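Local coordinates for protein putative succinylglutamate desuccinylase / aspartoacylase (PDB 3FMC) that is a putative zinc-dependent hydrolase of the succinylglutamate desuccinylase/aspartoacylase family, probably acting on ester bonds or, as in relatives, amide bonds, at residues P34-E46 and L158-H172. Numbering follows the deposited sequence.
Sequences PSVYIQANVHGAE and LQSMAHRADIVLDLH
Strands 36-40 and 167-174 form a parallel pair in the buried core of the catalytic domain, with the end of helix 150-163 packed over one face. Tyr37 and Gln39 each give their N-H to strand 167-174 and take one back at their C=O; Tyr37 N to Ile167 O is 2.8 Å. On the face bearing Val36, Ile38, Leu169 and Leu171, branched aliphatic chains suit a buried surface covered by helix 48-60, which Ile38 and Leu171 touch; Ile38 lies alongside Leu169. On the other face, with CG anti to the backbone N (chi1 173°), the Tyr37 ring reaches beneath helix 150-163, and the small Ala162 brings its CA to 3.8 Å above the ring plane. Tyr37 OH donates to Gln39 OE1 at 2.8 Å, in the carbonyl plane, while Gln39 NE2 meets Asp170 OD1 from above the carboxylate plane and bonds Tyr104 OH, so partners at both ends fix the amide's rotation. His43 and Glu46, in His-Gly-Ala-Glu on the loop after strand 36-40, fit the HxxE zinc motif of M14-type carboxypeptidases, and His172, on the neighbouring strand, would be the third ligand. Their donor atoms face one vacant point, consistent with an empty zinc site: His172 ND1 lies 3.3 Å from His43 ND1 and 3.1 Å from Glu46 OE1, both weak bonds. Asp170 OD2 accepts from His172 NE2 at 2.7 Å, as a second-shell carboxylate would if zinc were bound, while Asn99 holds His43 NE2 and Thr173 N binds Glu46 OE1. At the opposite end, Asp166 OD2 accepts from Ser35 N (2.9 Å, N-H...O 165°), and a water joins Ser35 OG to Asp166 OD1.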
ATOM      1  N   PRO C  34      -3.619  43.946   2.489  1.00 19.18           N
ATOM      2  CA  PRO C  34      -4.147  42.746   3.117  1.00 18.48           C
ATOM      3  C   PRO C  34      -3.043  41.728   3.420  1.00 15.84           C
ATOM      4  O   PRO C  34      -2.000  41.734   2.748  1.00 16.96           O
ATOM      5  CB  PRO C  34      -5.080  42.144   2.048  1.00 19.00           C
ATOM      6  CG  PRO C  34      -5.289  43.225   1.007  1.00 22.17           C
ATOM      7  CD  PRO C  34      -4.084  44.123   1.096  1.00 20.63           C
ATOM      8  N   SER C  35      -3.296  40.863   4.397  1.00 16.33           N
ATOM      9  CA  SER C  35      -2.367  39.775   4.734  1.00 15.49           C
ATOM     10  C   SER C  35      -2.723  38.538   3.912  1.00 13.79           C
ATOM     11  O   SER C  35      -3.892  38.268   3.591  1.00 16.98           O
ATOM     12  CB  SER C  35      -2.377  39.437   6.217  1.00 13.84           C
ATOM     13  OG  SER C  35      -3.671  39.085   6.659  1.00 20.75           O
ATOM     14  N   VAL C  36      -1.706  37.761   3.609  1.00 15.37           N
ATOM     15  CA  VAL C  36      -1.867  36.596   2.728  1.00 14.50           C
ATOM     16  C   VAL C  36      -1.214  35.373   3.379  1.00 16.34           C
ATOM     17  O   VAL C  36      -0.094  35.446   3.936  1.00 13.96           O
ATOM     18  CB  VAL C  36      -1.194  36.830   1.374  1.00 16.22           C
ATOM     19  CG1 VAL C  36      -1.496  35.695   0.381  1.00 15.95           C
ATOM     20  CG2 VAL C  36      -1.636  38.230   0.784  1.00 14.77           C
ATOM     21  N   TYR C  37      -1.922  34.269   3.272  1.00 13.43           N
ATOM     22  CA  TYR C  37      -1.449  32.962   3.721  1.00 12.83           C
ATOM     23  C   TYR C  37      -1.483  32.002   2.524  1.00 12.45           C
ATOM     24  O   TYR C  37      -2.515  31.868   1.883  1.00 14.60           O
ATOM     25  CB  TYR C  37      -2.293  32.433   4.850  1.00 17.94           C
ATOM     26  CG  TYR C  37      -1.946  31.013   5.250  1.00 11.82           C
ATOM     27  CD1 TYR C  37      -0.972  30.742   6.213  1.00 15.55           C
ATOM     28  CD2 TYR C  37      -2.598  29.936   4.658  1.00 14.47           C
ATOM     29  CE1 TYR C  37      -0.670  29.388   6.570  1.00 12.58           C
ATOM     30  CE2 TYR C  37      -2.307  28.618   5.015  1.00 12.91           C
ATOM     31  CZ  TYR C  37      -1.326  28.359   5.983  1.00 14.30           C
ATOM     32  OH  TYR C  37      -1.005  27.069   6.351  1.00 14.45           O
ATOM     33  N   ILE C  38      -0.336  31.392   2.224  1.00 11.96           N
ATOM     34  CA  ILE C  38      -0.175  30.485   1.059  1.00 13.70           C
ATOM     35  C   ILE C  38       0.400  29.166   1.571  1.00 14.86           C
ATOM     36  O   ILE C  38       1.367  29.176   2.335  1.00 14.18           O
ATOM     37  CB  ILE C  38       0.779  31.072  -0.001  1.00 12.86           C
ATOM     38  CG1 ILE C  38       0.359  32.517  -0.331  1.00 13.40           C
ATOM     39  CG2 ILE C  38       0.853  30.172  -1.250  1.00 12.45           C
ATOM     40  CD1 ILE C  38       1.228  33.217  -1.417  1.00 16.28           C
ATOM     41  N   GLN C  39      -0.208  28.057   1.162  1.00 13.06           N
ATOM     42  CA  GLN C  39       0.313  26.723   1.509  1.00 13.64           C
ATOM     43  C   GLN C  39       0.340  25.817   0.287  1.00 12.57           C
ATOM     44  O   GLN C  39      -0.369  26.038  -0.676  1.00 12.80           O
ATOM     45  CB  GLN C  39      -0.464  26.058   2.653  1.00 12.20           C
ATOM     46  CG  GLN C  39      -1.912  25.721   2.342  1.00 11.21           C
ATOM     47  CD  GLN C  39      -2.642  25.106   3.477  1.00 12.92           C
ATOM     48  OE1 GLN C  39      -2.327  25.345   4.633  1.00 12.16           O
ATOM     49  NE2 GLN C  39      -3.625  24.275   3.156  1.00 10.87           N
ATOM     50  N   ALA C  40       1.166  24.774   0.365  1.00 10.77           N
ATOM     51  CA  ALA C  40       1.331  23.811  -0.711  1.00 11.16           C
ATOM     52  C   ALA C  40       1.552  22.423  -0.131  1.00 14.22           C
ATOM     53  O   ALA C  40       2.129  22.287   0.967  1.00 14.26           O
ATOM     54  CB  ALA C  40       2.573  24.146  -1.567  1.00  9.69           C
ATOM     55  N   ASN C  41       1.184  21.435  -0.934  1.00 12.25           N
ATOM     56  CA  ASN C  41       1.606  20.007  -0.761  1.00 12.34           C
ATOM     57  C   ASN C  41       0.927  19.342   0.446  1.00 15.56           C
ATOM     58  O   ASN C  41       1.523  18.483   1.144  1.00 14.78           O
ATOM     59  CB  ASN C  41       3.164  19.963  -0.684  1.00 13.76           C
ATOM     60  CG  ASN C  41       3.819  18.633  -1.124  1.00 11.65           C
ATOM     61  OD1 ASN C  41       5.047  18.486  -0.961  1.00 14.27           O
ATOM     62  ND2 ASN C  41       3.060  17.704  -1.711  1.00 10.22           N
ATOM     63  N   VAL C  42      -0.310  19.772   0.723  1.00 10.27           N
ATOM     64  CA  VAL C  42      -1.137  19.105   1.726  1.00 12.17           C
ATOM     65  C   VAL C  42      -1.389  17.678   1.214  1.00 14.35           C
ATOM     66  O   VAL C  42      -1.398  16.702   1.999  1.00 13.87           O
ATOM     67  CB  VAL C  42      -2.434  19.911   2.061  1.00 11.42           C
ATOM     68  CG1 VAL C  42      -3.461  19.050   2.861  1.00 14.36           C
ATOM     69  CG2 VAL C  42      -2.098  21.160   2.935  1.00 11.87           C
ATOM     70  N   HIS C  43      -1.611  17.547  -0.101  1.00 12.50           N
ATOM     71  CA  HIS C  43      -1.645  16.224  -0.765  1.00 13.01           C
ATOM     72  C   HIS C  43      -0.211  15.907  -1.196  1.00 12.26           C
ATOM     73  O   HIS C  43       0.407  16.641  -2.011  1.00 12.80           O
ATOM     74  CB  HIS C  43      -2.592  16.171  -1.943  1.00 12.59           C
ATOM     75  CG  HIS C  43      -4.029  16.202  -1.576  1.00 13.36           C
ATOM     76  ND1 HIS C  43      -4.925  17.009  -2.223  1.00 13.08           N
ATOM     77  CD2 HIS C  43      -4.737  15.538  -0.626  1.00 12.41           C
ATOM     78  CE1 HIS C  43      -6.137  16.812  -1.729  1.00 17.33           C
ATOM     79  NE2 HIS C  43      -6.047  15.943  -0.737  1.00 15.30           N
ATOM     80  N   GLY C  44       0.356  14.860  -0.592  1.00 12.15           N
ATOM     81  CA  GLY C  44       1.791  14.514  -0.747  1.00 12.18           C
ATOM     82  C   GLY C  44       2.383  14.438  -2.159  1.00 11.98           C
ATOM     83  O   GLY C  44       3.540  14.772  -2.380  1.00 13.17           O
ATOM     84  N   ALA C  45       1.621  13.913  -3.115  1.00 10.79           N
ATOM     85  CA  ALA C  45       2.084  13.785  -4.509  1.00 11.72           C
ATOM     86  C   ALA C  45       2.078  15.109  -5.259  1.00 11.61           C
ATOM     87  O   ALA C  45       2.682  15.196  -6.317  1.00 14.16           O
ATOM     88  CB  ALA C  45       1.218  12.810  -5.288  1.00 11.96           C
ATOM     89  N   GLU C  46       1.428  16.121  -4.694  1.00 12.82           N
ATOM     90  CA  GLU C  46       1.175  17.400  -5.400  1.00 13.07           C
ATOM     91  C   GLU C  46       2.289  18.386  -5.134  1.00 11.39           C
ATOM     92  O   GLU C  46       2.065  19.460  -4.614  1.00 15.24           O
ATOM     93  CB  GLU C  46      -0.232  17.903  -5.013  1.00 12.72           C
ATOM     94  CG  GLU C  46      -1.342  16.869  -5.389  1.00 14.39           C
ATOM     95  CD  GLU C  46      -2.726  17.302  -5.081  1.00 11.86           C
ATOM     96  OE1 GLU C  46      -2.918  18.484  -4.643  1.00 11.86           O
ATOM     97  OE2 GLU C  46      -3.675  16.469  -5.312  1.00 13.55           O
ATOM     98  N   LEU C 158      -3.060  24.121  10.367  1.00 13.92           N
ATOM     99  CA  LEU C 158      -2.999  24.952   9.147  1.00 13.02           C
ATOM    100  C   LEU C 158      -4.097  25.996   9.130  1.00 13.21           C
ATOM    101  O   LEU C 158      -3.853  27.162   8.826  1.00 15.36           O
ATOM    102  CB  LEU C 158      -3.143  24.063   7.904  1.00 13.45           C
ATOM    103  CG  LEU C 158      -1.994  23.059   7.667  1.00 12.45           C
ATOM    104  CD1 LEU C 158      -2.301  22.070   6.548  1.00 11.93           C
ATOM    105  CD2 LEU C 158      -0.722  23.794   7.387  1.00 12.80           C
ATOM    106  N   GLN C 159      -5.295  25.569   9.516  1.00 13.95           N
ATOM    107  CA  GLN C 159      -6.494  26.394   9.502  1.00 14.00           C
ATOM    108  C   GLN C 159      -6.380  27.579  10.413  1.00 16.01           C
ATOM    109  O   GLN C 159      -6.791  28.682  10.065  1.00 17.29           O
ATOM    110  CB  GLN C 159      -7.708  25.545   9.833  1.00 13.07           C
ATOM    111  CG  GLN C 159      -9.063  26.262   9.606  1.00 13.47           C
ATOM    112  CD  GLN C 159     -10.223  25.353   9.782  1.00 13.02           C
ATOM    113  OE1 GLN C 159     -10.117  24.136   9.548  1.00 15.47           O
ATOM    114  NE2 GLN C 159     -11.387  25.922  10.148  1.00 14.10           N
ATOM    115  N   SER C 160      -5.857  27.356  11.614  1.00 16.59           N
ATOM    116  CA  SER C 160      -5.704  28.437  12.573  1.00 17.45           C
ATOM    117  C   SER C 160      -4.785  29.511  11.994  1.00 17.78           C
ATOM    118  O   SER C 160      -5.039  30.714  12.192  1.00 18.78           O
ATOM    119  CB  SER C 160      -5.161  27.920  13.903  1.00 18.84           C
ATOM    120  OG  SER C 160      -4.883  29.020  14.743  1.00 24.68           O
HETATM  121  N   MSE C 161      -3.729  29.103  11.283  1.00 15.88           N
HETATM  122  CA  MSE C 161      -2.850  30.080  10.614  1.00 16.79           C
HETATM  123  C   MSE C 161      -3.601  30.811   9.489  1.00 18.33           C
HETATM  124  O   MSE C 161      -3.512  32.050   9.374  1.00 16.58           O
HETATM  125  CB  MSE C 161      -1.587  29.430  10.063  1.00 16.01           C
HETATM  126  CG  MSE C 161      -0.592  28.969  11.182  1.00 21.11           C
HETATM  127 SE   MSE C 161       1.070  28.476  10.415  0.75 13.38          SE
HETATM  128  CE  MSE C 161       0.467  26.727   9.534  1.00 12.34           C
ATOM    129  N   ALA C 162      -4.357  30.049   8.700  1.00 16.86           N
ATOM    130  CA  ALA C 162      -5.105  30.584   7.552  1.00 14.83           C
ATOM    131  C   ALA C 162      -6.139  31.628   8.005  1.00 14.48           C
ATOM    132  O   ALA C 162      -6.323  32.633   7.364  1.00 17.61           O
ATOM    133  CB  ALA C 162      -5.820  29.452   6.821  1.00 12.68           C
ATOM    134  N   HIS C 163      -6.827  31.336   9.109  1.00 14.45           N
ATOM    135  CA  HIS C 163      -7.849  32.232   9.656  1.00 14.36           C
ATOM    136  C   HIS C 163      -7.313  33.624   9.993  1.00 17.06           C
ATOM    137  O   HIS C 163      -8.078  34.593  10.049  1.00 16.65           O
ATOM    138  CB  HIS C 163      -8.463  31.645  10.920  1.00 15.65           C
ATOM    139  CG  HIS C 163      -9.501  30.598  10.682  1.00 16.87           C
ATOM    140  ND1 HIS C 163     -10.417  30.671   9.651  1.00 16.88           N
ATOM    141  CD2 HIS C 163      -9.873  29.546  11.448  1.00 14.06           C
ATOM    142  CE1 HIS C 163     -11.268  29.664   9.757  1.00 16.99           C
ATOM    143  NE2 HIS C 163     -10.956  28.956  10.835  1.00 15.27           N
ATOM    144  N   ARG C 164      -6.017  33.722  10.264  1.00 14.85           N
ATOM    145  CA  ARG C 164      -5.415  35.004  10.593  1.00 19.53           C
ATOM    146  C   ARG C 164      -5.228  35.934   9.402  1.00 17.99           C
ATOM    147  O   ARG C 164      -5.081  37.118   9.605  1.00 18.95           O
ATOM    148  CB  ARG C 164      -4.055  34.831  11.254  1.00 19.64           C
ATOM    149  CG  ARG C 164      -4.105  34.102  12.574  1.00 24.44           C
ATOM    150  CD  ARG C 164      -2.699  33.836  13.067  1.00 33.12           C
ATOM    151  NE  ARG C 164      -2.788  33.033  14.292  1.00 49.82           N
ATOM    152  CZ  ARG C 164      -3.043  33.535  15.508  1.00 54.75           C
ATOM    153  NH1 ARG C 164      -3.233  34.848  15.684  1.00 58.59           N
ATOM    154  NH2 ARG C 164      -3.112  32.720  16.562  1.00 52.29           N
ATOM    155  N   ALA C 165      -5.254  35.404   8.188  1.00 17.04           N
ATOM    156  CA  ALA C 165      -5.050  36.176   6.949  1.00 17.66           C
ATOM    157  C   ALA C 165      -6.362  36.686   6.293  1.00 18.12           C
ATOM    158  O   ALA C 165      -7.458  36.166   6.533  1.00 17.24           O
ATOM    159  CB  ALA C 165      -4.274  35.300   5.931  1.00 15.95           C
ATOM    160  N   ASP C 166      -6.212  37.692   5.429  1.00 14.29           N
ATOM    161  CA  ASP C 166      -7.303  38.227   4.629  1.00 16.40           C
ATOM    162  C   ASP C 166      -7.478  37.428   3.351  1.00 14.91           C
ATOM    163  O   ASP C 166      -8.566  37.384   2.812  1.00 15.60           O
ATOM    164  CB  ASP C 166      -7.034  39.680   4.254  1.00 15.81           C
ATOM    165  CG  ASP C 166      -6.861  40.570   5.484  1.00 18.22           C
ATOM    166  OD1 ASP C 166      -7.628  40.398   6.457  1.00 17.95           O
ATOM    167  OD2 ASP C 166      -5.898  41.370   5.488  1.00 16.87           O
ATOM    168  N   ILE C 167      -6.381  36.864   2.852  1.00 14.35           N
ATOM    169  CA  ILE C 167      -6.347  36.090   1.606  1.00 16.63           C
ATOM    170  C   ILE C 167      -5.658  34.755   1.864  1.00 16.04           C
ATOM    171  O   ILE C 167      -4.555  34.720   2.417  1.00 13.66           O
ATOM    172  CB  ILE C 167      -5.568  36.856   0.516  1.00 16.73           C
ATOM    173  CG1 ILE C 167      -6.229  38.228   0.258  1.00 13.96           C
ATOM    174  CG2 ILE C 167      -5.457  36.032  -0.796  1.00 13.65           C
ATOM    175  CD1 ILE C 167      -5.323  39.166  -0.524  1.00 15.49           C
ATOM    176  N   VAL C 168      -6.309  33.681   1.437  1.00 16.38           N
ATOM    177  CA  VAL C 168      -5.791  32.326   1.589  1.00 15.37           C
ATOM    178  C   VAL C 168      -5.675  31.681   0.226  1.00 12.21           C
ATOM    179  O   VAL C 168      -6.673  31.633  -0.506  1.00 15.47           O
ATOM    180  CB  VAL C 168      -6.719  31.481   2.486  1.00 17.65           C
ATOM    181  CG1 VAL C 168      -6.311  30.021   2.486  1.00 15.88           C
ATOM    182  CG2 VAL C 168      -6.766  32.080   3.941  1.00 14.97           C
ATOM    183  N   LEU C 169      -4.480  31.230  -0.116  1.00 12.47           N
ATOM    184  CA  LEU C 169      -4.242  30.530  -1.389  1.00 11.70           C
ATOM    185  C   LEU C 169      -3.713  29.122  -1.086  1.00 13.48           C
ATOM    186  O   LEU C 169      -2.641  28.973  -0.519  1.00 13.28           O
ATOM    187  CB  LEU C 169      -3.230  31.271  -2.277  1.00 16.44           C
ATOM    188  CG  LEU C 169      -3.504  32.742  -2.584  1.00 15.79           C
ATOM    189  CD1 LEU C 169      -2.316  33.302  -3.432  1.00 15.13           C
ATOM    190  CD2 LEU C 169      -4.867  32.905  -3.229  1.00 15.02           C
ATOM    191  N   ASP C 170      -4.486  28.111  -1.457  1.00 12.33           N
ATOM    192  CA  ASP C 170      -4.125  26.681  -1.224  1.00 11.56           C
ATOM    193  C   ASP C 170      -3.649  26.137  -2.568  1.00 10.90           C
ATOM    194  O   ASP C 170      -4.405  26.088  -3.525  1.00 13.26           O
ATOM    195  CB  ASP C 170      -5.345  25.927  -0.691  1.00 14.17           C
ATOM    196  CG  ASP C 170      -4.989  24.564  -0.059  1.00 14.82           C
ATOM    197  OD1 ASP C 170      -3.790  24.273   0.076  1.00 12.86           O
ATOM    198  OD2 ASP C 170      -5.929  23.789   0.272  1.00 17.97           O
ATOM    199  N   LEU C 171      -2.388  25.768  -2.627  1.00 12.09           N
ATOM    200  CA  LEU C 171      -1.793  25.286  -3.856  1.00 12.82           C
ATOM    201  C   LEU C 171      -1.820  23.755  -3.938  1.00 13.43           C
ATOM    202  O   LEU C 171      -1.171  23.036  -3.125  1.00 13.36           O
ATOM    203  CB  LEU C 171      -0.369  25.784  -4.021  1.00 13.15           C
ATOM    204  CG  LEU C 171      -0.147  27.291  -3.828  1.00 13.52           C
ATOM    205  CD1 LEU C 171       1.317  27.588  -4.085  1.00 12.00           C
ATOM    206  CD2 LEU C 171      -1.046  28.119  -4.731  1.00 13.99           C
ATOM    207  N   HIS C 172      -2.518  23.295  -4.976  1.00 12.19           N
ATOM    208  CA  HIS C 172      -2.696  21.887  -5.282  1.00 13.75           C
ATOM    209  C   HIS C 172      -2.271  21.584  -6.726  1.00 13.91           C
ATOM    210  O   HIS C 172      -1.846  22.456  -7.474  1.00 12.94           O
ATOM    211  CB  HIS C 172      -4.175  21.510  -5.076  1.00 15.97           C
ATOM    212  CG  HIS C 172      -4.621  21.463  -3.630  1.00 15.34           C
ATOM    213  ND1 HIS C 172      -4.861  20.276  -2.952  1.00 15.10           N
ATOM    214  CD2 HIS C 172      -4.875  22.457  -2.744  1.00 15.18           C
ATOM    215  CE1 HIS C 172      -5.243  20.547  -1.715  1.00 19.90           C
ATOM    216  NE2 HIS C 172      -5.258  21.861  -1.559  1.00 14.77           N
TER
HETATM  217  O   HOH W   1      -6.054  39.628   8.795  1.00 37.96           O
HETATM  218  O   HOH W   2       1.053  21.739  -3.931  1.00 15.72           O
HETATM  219  O   HOH W   3      -1.991  22.167  -0.550  1.00 14.04           O